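Local coordinates for LRR receptor-like serine/threonine-protein kinase RGI3 (Arabidopsis thaliana, PDB 5HZ0) that acts as a receptor for RGF peptide hormones that maintain the root stem cell niche, pairing through its leucine-rich repeat ectodomain with SERK co-receptors after peptide binding, at residues L352-L357 / L376-L381; E369-R374 / G395-L400; G388-D393 / S413-I418; G407-G412 / E431-G436. The protein carries 5 engineered substitutions. All coordinates share one frame; numbering follows the deposited sequence.

Contact 1 of 4, residues L352-L357 / L376-L381; sequences LQAIDL and LTKLLL
I355 and L376 meet at about a right angle on the core side of two neighbouring rungs of the leucine-rich-repeat solenoid, whose parallel strands 354-356 and 378-380 line its concave face. I355 reaches its CD1 to within 3.8 Å of CD1 on L376. CG of L376 stands anti to its backbone N (chi1 -167°), which swings the isobutyl group across toward the preceding repeat. Leucines continue this core side further along, where CB of L357 rests on CD2 of L381 at 3.9 Å. The backbones are stitched in register: I355 N gives to K378 O, and I355 O receives L380 N at 2.9 Å. The other face carries A354, D356, K378 and L380. There the carboxylate of D356 leans obliquely over L380, whose CB and CD1 lie under its CG at 3.6 Å. The working ends of this face go to the bound hormone: OD2 of D356 accepts from the peptide backbone, and NZ of K378, at the end of an extended chain, bonds a polar side chain of the peptide, in line with the mapped peptide-recognition motifs. OD1 of D356 is held by OG of S358. Where the strands begin, Q353 O gathers three donors: T377 N at 2.8 Å and K378 N at 3.2 Å, both in the carbonyl plane, and T377 OG1, also at 3.2 Å, from 45° above it.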
# COMPACT_ATOMS: atom_id res chain seq x y z
N LEU A 352 -19.62 -6.35 3.06
CA LEU A 352 -18.21 -6.69 2.82
C LEU A 352 -17.70 -6.17 1.47
O LEU A 352 -18.22 -6.53 0.42
CB LEU A 352 -18.01 -8.21 2.87
CG LEU A 352 -17.77 -8.76 4.27
CD1 LEU A 352 -17.79 -10.28 4.24
CD2 LEU A 352 -16.47 -8.22 4.85
N GLN A 353 -16.68 -5.32 1.51
CA GLN A 353 -16.02 -4.85 0.30
C GLN A 353 -14.86 -5.73 -0.15
O GLN A 353 -14.67 -5.98 -1.34
CB GLN A 353 -15.64 -3.38 0.42
CG GLN A 353 -16.89 -2.52 0.59
CD GLN A 353 -16.59 -1.11 1.05
OE1 GLN A 353 -15.43 -0.67 1.09
NE2 GLN A 353 -17.63 -0.38 1.41
N ALA A 354 -14.06 -6.16 0.82
CA ALA A 354 -12.83 -6.89 0.55
C ALA A 354 -12.65 -8.04 1.51
O ALA A 354 -12.62 -7.85 2.74
CB ALA A 354 -11.63 -5.95 0.61
N ILE A 355 -12.52 -9.23 0.97
CA ILE A 355 -12.13 -10.38 1.77
C ILE A 355 -10.78 -10.91 1.25
O ILE A 355 -10.68 -11.29 0.09
CB ILE A 355 -13.18 -11.50 1.66
CG1 ILE A 355 -14.55 -11.00 2.13
CG2 ILE A 355 -12.76 -12.72 2.46
CD1 ILE A 355 -15.68 -11.91 1.73
N ASP A 356 -9.73 -10.88 2.08
CA ASP A 356 -8.50 -11.59 1.74
C ASP A 356 -8.16 -12.62 2.81
O ASP A 356 -7.72 -12.29 3.92
CB ASP A 356 -7.33 -10.61 1.55
CG ASP A 356 -6.08 -11.27 0.90
OD1 ASP A 356 -5.97 -12.52 0.90
OD2 ASP A 356 -5.21 -10.51 0.40
N LEU A 357 -8.40 -13.88 2.45
CA LEU A 357 -8.05 -15.07 3.25
C LEU A 357 -6.82 -15.89 2.76
O LEU A 357 -6.61 -17.03 3.20
CB LEU A 357 -9.28 -15.94 3.48
CG LEU A 357 -10.43 -15.16 4.13
CD1 LEU A 357 -11.68 -16.01 4.28
CD2 LEU A 357 -10.01 -14.57 5.47
N LEU A 376 -19.03 -6.71 -2.82
CA LEU A 376 -17.68 -7.25 -2.71
C LEU A 376 -16.88 -6.94 -3.98
O LEU A 376 -17.22 -7.41 -5.07
CB LEU A 376 -17.80 -8.76 -2.54
CG LEU A 376 -16.58 -9.57 -2.10
CD1 LEU A 376 -16.10 -9.10 -0.73
CD2 LEU A 376 -16.92 -11.06 -2.06
N THR A 377 -15.83 -6.12 -3.85
CA THR A 377 -14.91 -5.85 -4.96
C THR A 377 -13.75 -6.83 -5.07
O THR A 377 -13.29 -7.16 -6.16
CB THR A 377 -14.36 -4.40 -4.96
OG1 THR A 377 -13.55 -4.20 -3.80
CG2 THR A 377 -15.51 -3.40 -4.96
N LYS A 378 -13.26 -7.26 -3.91
CA LYS A 378 -12.05 -8.07 -3.86
C LYS A 378 -12.31 -9.37 -3.12
O LYS A 378 -12.71 -9.36 -1.95
CB LYS A 378 -10.93 -7.31 -3.17
CG LYS A 378 -10.50 -6.07 -3.90
CD LYS A 378 -9.43 -5.37 -3.09
CE LYS A 378 -8.92 -4.12 -3.78
NZ LYS A 378 -8.06 -3.38 -2.82
N LEU A 379 -12.07 -10.48 -3.81
CA LEU A 379 -12.13 -11.79 -3.18
C LEU A 379 -10.79 -12.49 -3.43
O LEU A 379 -10.44 -12.83 -4.57
CB LEU A 379 -13.31 -12.60 -3.72
CG LEU A 379 -13.56 -14.01 -3.20
CD1 LEU A 379 -13.52 -14.02 -1.69
CD2 LEU A 379 -14.90 -14.62 -3.70
N LEU A 380 -10.02 -12.68 -2.36
CA LEU A 380 -8.70 -13.29 -2.48
C LEU A 380 -8.59 -14.46 -1.52
O LEU A 380 -8.48 -14.29 -0.30
CB LEU A 380 -7.64 -12.26 -2.15
CG LEU A 380 -7.89 -10.93 -2.88
CD1 LEU A 380 -7.08 -9.80 -2.27
CD2 LEU A 380 -7.60 -11.06 -4.37
N LEU A 381 -8.69 -15.65 -2.12
CA LEU A 381 -8.62 -16.95 -1.48
C LEU A 381 -7.36 -17.78 -1.84
O LEU A 381 -7.31 -18.99 -1.62
CB LEU A 381 -9.91 -17.74 -1.72
CG LEU A 381 -11.23 -17.10 -1.30
CD1 LEU A 381 -12.35 -18.09 -1.50
CD2 LEU A 381 -11.22 -16.60 0.14

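Contact 2 of 4, residues E369-R374 / G395-L400; sequences EIFGLR and GNCTNL. With NAG (2-acetamido-2-deoxy-beta-D-glucopyranose), chain C.
F371 turns the edge of its ring to C397, with CD1 4.2 Å from C397 CB near the ring plane. C397 CB also lies beside the F371 carbonyl, 3.3 Å from F371 O, while C397 SG, anti to the backbone N (chi1 -153°), comes 3.4 Å from L373 O. The F371 carbonyl lies close to C397 N too, but the angle is too poor for a hydrogen bond. Further along, R374 runs its aliphatic stem past T398 at the surface. These two pieces are successive loops of the leucine-rich-repeat solenoid, each passing from a short 3-10 turn back toward the next concave strand; F371, I370 and L400 all pack on L379 of strand 378-380, behind the peptide-binding surface. N396, C397 and T398 form an N-glycosylation sequon, and the sugar is in place: ND2 of N396 is bonded to C1 of the N-acetylglucosamine at 1.4 Å. Within the sequon, OG1 of T398 donates to N396 O at 3.0 Å, from 41° above the carbonyl plane. CB of N396 points toward the preceding repeat, and the sugar attached further out lies against that repeat's loop. Its acetamido methyl C8 lies 3.6 Å from CA of E369, and its carbonyl O7 is 3.8 Å from CA of G372.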
# COMPACT_ATOMS: atom_id res chain seq x y z
N GLU A 369 -22.69 -18.65 -0.89
CA GLU A 369 -23.32 -17.45 -0.35
C GLU A 369 -22.39 -16.25 -0.40
O GLU A 369 -22.84 -15.12 -0.51
CB GLU A 369 -23.85 -17.70 1.07
CG GLU A 369 -24.92 -18.79 1.16
CD GLU A 369 -24.34 -20.19 1.38
OE1 GLU A 369 -23.17 -20.44 1.01
OE2 GLU A 369 -25.07 -21.05 1.94
N ILE A 370 -21.09 -16.48 -0.34
CA ILE A 370 -20.15 -15.37 -0.37
C ILE A 370 -20.25 -14.59 -1.68
O ILE A 370 -19.98 -13.39 -1.73
CB ILE A 370 -18.71 -15.85 -0.08
CG1 ILE A 370 -18.16 -15.14 1.15
CG2 ILE A 370 -17.80 -15.63 -1.27
CD1 ILE A 370 -18.83 -15.54 2.45
N PHE A 371 -20.68 -15.27 -2.74
CA PHE A 371 -20.82 -14.63 -4.05
C PHE A 371 -22.13 -13.83 -4.15
O PHE A 371 -22.39 -13.14 -5.13
CB PHE A 371 -20.71 -15.68 -5.17
CG PHE A 371 -19.31 -16.22 -5.37
CD1 PHE A 371 -18.32 -15.45 -5.97
CD2 PHE A 371 -18.99 -17.52 -4.98
CE1 PHE A 371 -17.05 -15.94 -6.17
CE2 PHE A 371 -17.71 -18.02 -5.19
CZ PHE A 371 -16.74 -17.23 -5.78
N GLY A 372 -22.96 -13.94 -3.12
CA GLY A 372 -24.19 -13.16 -3.04
C GLY A 372 -23.94 -11.73 -2.58
O GLY A 372 -24.85 -10.90 -2.61
N LEU A 373 -22.71 -11.43 -2.16
CA LEU A 373 -22.41 -10.07 -1.72
C LEU A 373 -22.41 -9.12 -2.92
O LEU A 373 -21.70 -9.34 -3.90
CB LEU A 373 -21.10 -10.03 -0.93
CG LEU A 373 -21.10 -10.94 0.32
CD1 LEU A 373 -19.70 -11.15 0.87
CD2 LEU A 373 -21.99 -10.38 1.39
N ARG A 374 -23.25 -8.09 -2.85
CA ARG A 374 -23.45 -7.19 -3.98
C ARG A 374 -22.43 -6.07 -3.96
O ARG A 374 -22.23 -5.36 -4.96
CB ARG A 374 -24.89 -6.64 -4.00
CG ARG A 374 -25.94 -7.67 -4.41
CD ARG A 374 -27.39 -7.16 -4.31
NE ARG A 374 -27.55 -5.81 -4.86
CZ ARG A 374 -27.73 -4.73 -4.11
NH1 ARG A 374 -27.78 -4.82 -2.79
NH2 ARG A 374 -27.86 -3.54 -4.69
N GLY A 395 -21.93 -15.70 -10.68
CA GLY A 395 -22.55 -14.66 -11.50
C GLY A 395 -23.29 -13.56 -10.73
O GLY A 395 -23.49 -12.46 -11.25
N ASN A 396 -23.69 -13.86 -9.50
CA ASN A 396 -24.38 -12.92 -8.62
C ASN A 396 -23.51 -11.78 -8.07
O ASN A 396 -24.04 -10.76 -7.65
CB ASN A 396 -24.98 -13.67 -7.41
CG ASN A 396 -26.06 -14.69 -7.80
OD1 ASN A 396 -26.08 -15.20 -8.92
ND2 ASN A 396 -26.96 -14.99 -6.85
N CYS A 397 -22.18 -11.93 -8.08
CA CYS A 397 -21.36 -10.99 -7.31
C CYS A 397 -21.07 -9.83 -8.25
O CYS A 397 -20.05 -9.81 -8.96
CB CYS A 397 -20.05 -11.69 -6.93
SG CYS A 397 -19.18 -11.13 -5.43
N THR A 398 -21.90 -8.80 -8.11
CA THR A 398 -22.14 -7.85 -9.18
C THR A 398 -20.96 -6.92 -9.37
O THR A 398 -20.64 -6.55 -10.49
CB THR A 398 -23.43 -7.02 -8.91
OG1 THR A 398 -24.51 -7.91 -8.62
CG2 THR A 398 -23.82 -6.17 -10.12
N ASN A 399 -20.37 -6.53 -8.25
CA ASN A 399 -19.28 -5.55 -8.22
C ASN A 399 -17.89 -6.14 -8.14
O ASN A 399 -16.93 -5.39 -7.96
CB ASN A 399 -19.47 -4.58 -7.04
CG ASN A 399 -20.57 -3.55 -7.31
OD1 ASN A 399 -20.77 -3.12 -8.44
ND2 ASN A 399 -21.27 -3.16 -6.25
N LEU A 400 -17.77 -7.47 -8.22
CA LEU A 400 -16.46 -8.12 -8.12
C LEU A 400 -15.51 -7.52 -9.14
O LEU A 400 -15.78 -7.52 -10.32
CB LEU A 400 -16.57 -9.62 -8.39
CG LEU A 400 -15.45 -10.49 -7.84
CD1 LEU A 400 -15.19 -10.19 -6.34
CD2 LEU A 400 -15.80 -11.95 -8.05
C1 NAG C . -27.74 -16.15 -7.20
C2 NAG C . -28.17 -16.73 -5.86
C3 NAG C . -29.19 -17.85 -6.01
C4 NAG C . -30.34 -17.37 -6.90
C5 NAG C . -29.74 -16.91 -8.23
C6 NAG C . -30.81 -16.54 -9.25
C7 NAG C . -26.61 -16.60 -4.02
C8 NAG C . -25.49 -17.25 -3.25
N2 NAG C . -27.03 -17.22 -5.11
O3 NAG C . -29.65 -18.27 -4.73
O4 NAG C . -31.28 -18.39 -7.14
O5 NAG C . -28.85 -15.83 -8.01
O6 NAG C . -31.92 -15.95 -8.60
O7 NAG C . -27.08 -15.53 -3.63

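Contact 3 of 4, residues G388-D393 / S413-I418; sequences GFIPPD and SIPSEI. With NAG (2-acetamido-2-deoxy-beta-D-glucopyranose), chain C.
P392 and P415 bring their CA atoms to 5.5 Å where two extended loop pieces run in the same general direction and then curl into 3-10 turns, with no hydrogen bond passing between them. Side chains do the joining. P415 has its CB directed toward the first segment, and its ring meets I390 at about a right angle, with P415 CG 3.7 Å from I390 CG2 and P415 CD 3.8 Å from I390 CB. CG2 of I390 stands anti to the backbone N, which sets that branch against the proline ring. P415 CG is also 3.5 Å from I390 O. Beyond it, E417 bends at chi2 (-82°) and folds back along P392, with E417 CD 3.6 Å from P392 CB, a van der Waals contact made by the carboxylate group itself. Both pieces carry the Gly-x-Ile-Pro signature of plant-type leucine-rich repeats, at G388 to P391 and G412 to P415, and the two meet staggered: P415, the counterpart of P391, sits against I390 and P392. D393 turns to the glycan of N396: OD2 accepts the acetamido N2 of the sugar at 2.6 Å, nearly straight at 168°, while OD1 makes a long, weak ion pair with K368. No helix flanks the contact. F371 of the preceding repeat packs against P391, I414 reaches L453 on the following side, and the first loop is tied at its start, through G388, to A411 at the weakly bonded strand 411-412, beyond which the chain leads on to strand 426-428.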
# COMPACT_ATOMS: atom_id res chain seq x y z
N GLY A 388 -13.49 -28.43 -4.73
CA GLY A 388 -14.86 -28.33 -5.18
C GLY A 388 -15.00 -27.44 -6.39
O GLY A 388 -14.00 -26.96 -6.92
N PHE A 389 -16.24 -27.22 -6.83
CA PHE A 389 -16.52 -26.40 -8.01
C PHE A 389 -16.49 -24.94 -7.66
O PHE A 389 -16.70 -24.57 -6.50
CB PHE A 389 -17.92 -26.71 -8.56
CG PHE A 389 -18.09 -28.11 -9.07
CD1 PHE A 389 -17.06 -28.74 -9.77
CD2 PHE A 389 -19.28 -28.80 -8.85
CE1 PHE A 389 -17.22 -30.05 -10.25
CE2 PHE A 389 -19.45 -30.10 -9.31
CZ PHE A 389 -18.42 -30.72 -10.02
N ILE A 390 -16.22 -24.11 -8.65
CA ILE A 390 -16.55 -22.70 -8.55
C ILE A 390 -18.04 -22.62 -8.78
O ILE A 390 -18.52 -22.97 -9.86
CB ILE A 390 -15.86 -21.87 -9.63
CG1 ILE A 390 -14.34 -21.94 -9.47
CG2 ILE A 390 -16.35 -20.43 -9.57
CD1 ILE A 390 -13.55 -21.35 -10.65
N PRO A 391 -18.79 -22.16 -7.77
CA PRO A 391 -20.26 -22.13 -7.79
C PRO A 391 -20.78 -21.33 -8.98
O PRO A 391 -20.16 -20.34 -9.36
CB PRO A 391 -20.61 -21.41 -6.48
CG PRO A 391 -19.35 -21.57 -5.59
CD PRO A 391 -18.22 -21.54 -6.55
N PRO A 392 -21.89 -21.77 -9.59
CA PRO A 392 -22.50 -20.93 -10.63
C PRO A 392 -22.95 -19.58 -10.04
O PRO A 392 -22.90 -18.55 -10.72
CB PRO A 392 -23.70 -21.76 -11.12
CG PRO A 392 -23.89 -22.83 -10.10
CD PRO A 392 -22.57 -23.07 -9.43
N ASP A 393 -23.27 -19.56 -8.75
CA ASP A 393 -23.70 -18.31 -8.11
C ASP A 393 -22.68 -17.20 -8.23
O ASP A 393 -22.98 -16.07 -7.85
CB ASP A 393 -24.03 -18.52 -6.65
CG ASP A 393 -24.91 -19.71 -6.42
OD1 ASP A 393 -24.42 -20.84 -6.69
OD2 ASP A 393 -26.07 -19.53 -5.98
N SER A 413 -15.51 -27.35 -14.43
CA SER A 413 -15.40 -26.28 -15.42
C SER A 413 -15.56 -24.87 -14.86
O SER A 413 -16.14 -24.67 -13.80
CB SER A 413 -16.40 -26.50 -16.55
OG SER A 413 -16.06 -27.65 -17.30
N ILE A 414 -15.01 -23.90 -15.58
CA ILE A 414 -15.24 -22.51 -15.25
C ILE A 414 -16.68 -22.20 -15.62
O ILE A 414 -17.05 -22.27 -16.80
CB ILE A 414 -14.29 -21.56 -16.00
CG1 ILE A 414 -12.83 -21.90 -15.68
CG2 ILE A 414 -14.62 -20.08 -15.68
CD1 ILE A 414 -11.82 -21.16 -16.54
N PRO A 415 -17.50 -21.87 -14.61
CA PRO A 415 -18.94 -21.69 -14.77
C PRO A 415 -19.23 -20.49 -15.66
O PRO A 415 -18.67 -19.41 -15.47
CB PRO A 415 -19.42 -21.44 -13.34
CG PRO A 415 -18.26 -20.83 -12.67
CD PRO A 415 -17.05 -21.51 -13.26
N SER A 416 -20.11 -20.71 -16.64
CA SER A 416 -20.37 -19.75 -17.71
C SER A 416 -20.95 -18.42 -17.24
O SER A 416 -20.81 -17.37 -17.90
CB SER A 416 -21.31 -20.40 -18.71
OG SER A 416 -21.74 -19.45 -19.65
N GLU A 417 -21.60 -18.44 -16.08
CA GLU A 417 -22.24 -17.24 -15.57
C GLU A 417 -21.22 -16.20 -15.06
O GLU A 417 -21.60 -15.12 -14.62
CB GLU A 417 -23.32 -17.55 -14.53
CG GLU A 417 -23.00 -18.71 -13.64
CD GLU A 417 -23.32 -20.04 -14.28
OE1 GLU A 417 -22.37 -20.76 -14.63
OE2 GLU A 417 -24.51 -20.36 -14.43
N ILE A 418 -19.94 -16.54 -15.11
CA ILE A 418 -18.92 -15.56 -14.81
C ILE A 418 -18.97 -14.48 -15.88
O ILE A 418 -18.54 -13.34 -15.67
CB ILE A 418 -17.51 -16.20 -14.72
CG1 ILE A 418 -16.51 -15.24 -14.07
CG2 ILE A 418 -17.03 -16.66 -16.09
CD1 ILE A 418 -15.16 -15.83 -13.80
C1 NAG C . -27.74 -16.15 -7.20
C2 NAG C . -28.17 -16.73 -5.86
C3 NAG C . -29.19 -17.85 -6.01
C4 NAG C . -30.34 -17.37 -6.90
C5 NAG C . -29.74 -16.91 -8.23
C6 NAG C . -30.81 -16.54 -9.25
C7 NAG C . -26.61 -16.60 -4.02
C8 NAG C . -25.49 -17.25 -3.25
N2 NAG C . -27.03 -17.22 -5.11
O3 NAG C . -29.65 -18.27 -4.73
O4 NAG C . -31.28 -18.39 -7.14
O5 NAG C . -28.85 -15.83 -8.01
O6 NAG C . -31.92 -15.95 -8.60
O7 NAG C . -27.08 -15.53 -3.63

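Contact 4 of 4, residues G407-G412 / E431-G436; sequences GNRLAG and ENRLVG
N408 and E431 start a run of backbone hydrogen bonds between two successive repeats of the solenoid: N408 N gives to E431 O at 3.1 Å, and G407 N adds a weak bond to the same oxygen. Further on, R433 N donates to L410 O at 2.8 Å, and V435 N reaches G412 O at 2.9 Å. Polar side chains form a second group. N408 and N432 hold equivalent places in their repeats, as in the asparagine ladder of leucine-rich-repeat proteins. OD1 of N432 is modelled 3.0 Å from L410 N as a hydrogen bond, though its exact place is doubtful. Apolar contact is thinner: L410 CB meets L434 CD2 at 4.2 Å, and CG2 of V435 lies 3.6 Å from CA of G412. On the solvent side two arginines overlap, the R433 guanidinium placing one face over CG of R409, with R433 NH2 3.4 Å from R409 CD and the guanidinium planes 55° apart. The two positive groups are neighbours without touching at their charged atoms (R409 NE to R433 NH2 4.8 Å), and the salt bridge from R409 NE to D385 probably offsets some of the repulsion. Inside, the buried amides of N408 and N432 supply hydrogen bonds to backbone carbonyls: ND2 of N408 to L405 O and, one repeat back, L381 O; ND2 of N432 to I429 O and, weakly, L405 O.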
# COMPACT_ATOMS: atom_id res chain seq x y z
N GLY A 407 -3.86 -21.39 -6.67
CA GLY A 407 -3.17 -22.16 -5.65
C GLY A 407 -4.08 -22.91 -4.72
O GLY A 407 -3.94 -22.85 -3.49
N ASN A 408 -5.03 -23.63 -5.31
CA ASN A 408 -5.94 -24.51 -4.58
C ASN A 408 -6.16 -25.81 -5.37
O ASN A 408 -5.40 -26.11 -6.29
CB ASN A 408 -7.29 -23.80 -4.32
CG ASN A 408 -7.19 -22.71 -3.27
OD1 ASN A 408 -7.09 -23.00 -2.09
ND2 ASN A 408 -7.21 -21.45 -3.71
N ARG A 409 -7.13 -26.61 -4.93
CA ARG A 409 -7.55 -27.85 -5.61
C ARG A 409 -8.83 -27.79 -6.44
O ARG A 409 -9.47 -28.83 -6.65
CB ARG A 409 -7.54 -29.07 -4.67
CG ARG A 409 -6.16 -29.65 -4.42
CD ARG A 409 -6.20 -31.00 -3.70
NE ARG A 409 -6.71 -30.92 -2.34
CZ ARG A 409 -7.77 -31.60 -1.90
NH1 ARG A 409 -8.43 -32.40 -2.73
NH2 ARG A 409 -8.17 -31.48 -0.64
N LEU A 410 -9.29 -26.58 -6.76
CA LEU A 410 -10.60 -26.40 -7.41
C LEU A 410 -10.82 -27.28 -8.64
O LEU A 410 -9.94 -27.41 -9.47
CB LEU A 410 -10.79 -24.93 -7.79
CG LEU A 410 -10.72 -23.93 -6.62
CD1 LEU A 410 -10.71 -22.50 -7.12
CD2 LEU A 410 -11.86 -24.16 -5.62
N ALA A 411 -12.01 -27.89 -8.74
CA ALA A 411 -12.30 -28.85 -9.82
C ALA A 411 -13.48 -28.43 -10.70
O ALA A 411 -14.14 -27.43 -10.43
CB ALA A 411 -12.53 -30.25 -9.26
N GLY A 412 -13.75 -29.21 -11.74
CA GLY A 412 -14.79 -28.88 -12.69
C GLY A 412 -14.51 -27.71 -13.63
O GLY A 412 -13.41 -27.14 -13.64
N GLU A 431 -3.22 -22.78 -11.20
CA GLU A 431 -2.84 -23.81 -10.23
C GLU A 431 -4.03 -24.39 -9.48
O GLU A 431 -4.14 -24.27 -8.26
CB GLU A 431 -1.78 -23.29 -9.25
CG GLU A 431 -0.45 -22.98 -9.90
CD GLU A 431 0.63 -22.71 -8.87
OE1 GLU A 431 1.65 -23.43 -8.85
OE2 GLU A 431 0.44 -21.78 -8.06
N ASN A 432 -4.89 -25.04 -10.24
CA ASN A 432 -6.01 -25.77 -9.70
C ASN A 432 -6.20 -27.00 -10.60
O ASN A 432 -5.30 -27.34 -11.35
CB ASN A 432 -7.28 -24.89 -9.64
CG ASN A 432 -7.26 -23.90 -8.47
OD1 ASN A 432 -7.57 -24.25 -7.34
ND2 ASN A 432 -6.90 -22.65 -8.76
N ARG A 433 -7.31 -27.70 -10.43
CA ARG A 433 -7.72 -28.86 -11.24
C ARG A 433 -8.81 -28.62 -12.28
O ARG A 433 -9.56 -29.56 -12.60
CB ARG A 433 -8.09 -30.03 -10.35
CG ARG A 433 -7.20 -30.16 -9.17
CD ARG A 433 -5.87 -30.77 -9.53
NE ARG A 433 -5.47 -31.64 -8.43
CZ ARG A 433 -4.74 -31.25 -7.39
NH1 ARG A 433 -4.29 -29.99 -7.34
NH2 ARG A 433 -4.44 -32.10 -6.42
N LEU A 434 -9.05 -27.37 -12.65
CA LEU A 434 -10.14 -27.05 -13.58
C LEU A 434 -10.12 -27.86 -14.87
O LEU A 434 -9.06 -28.15 -15.41
CB LEU A 434 -10.06 -25.59 -13.99
CG LEU A 434 -10.04 -24.57 -12.86
CD1 LEU A 434 -10.07 -23.19 -13.47
CD2 LEU A 434 -11.23 -24.82 -11.94
N VAL A 435 -11.29 -28.21 -15.36
CA VAL A 435 -11.36 -28.99 -16.58
C VAL A 435 -12.27 -28.36 -17.62
O VAL A 435 -12.72 -27.23 -17.46
CB VAL A 435 -11.79 -30.44 -16.30
CG1 VAL A 435 -10.67 -31.19 -15.54
CG2 VAL A 435 -13.10 -30.46 -15.51
N GLY A 436 -12.49 -29.10 -18.71
CA GLY A 436 -13.31 -28.63 -19.81
C GLY A 436 -12.76 -27.40 -20.50
O GLY A 436 -11.61 -27.01 -20.32

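Overall arrangement
The four contacts climb through consecutive repeats of one solenoid, each joining a segment to its counterpart about 24 to 26 residues later. Contact 1 is the concave strand pair that faces the hormone; contact 2, centred 11 Å away, lies behind it. Contacts 2 and 3 are 12 Å apart and share the glycan, and contact 3 leads to contact 4, 11 Å further, through the bond of G388 O with A411 N. Contacts 1 and 4 have centres about 20 Å apart yet touch through L381 and N408. Segments of successive contacts alternate along the chain, as expected where repeat packs on repeat; peptide-binding strands, glycan-bearing loop and asparagine ladder are different sides of these repeats.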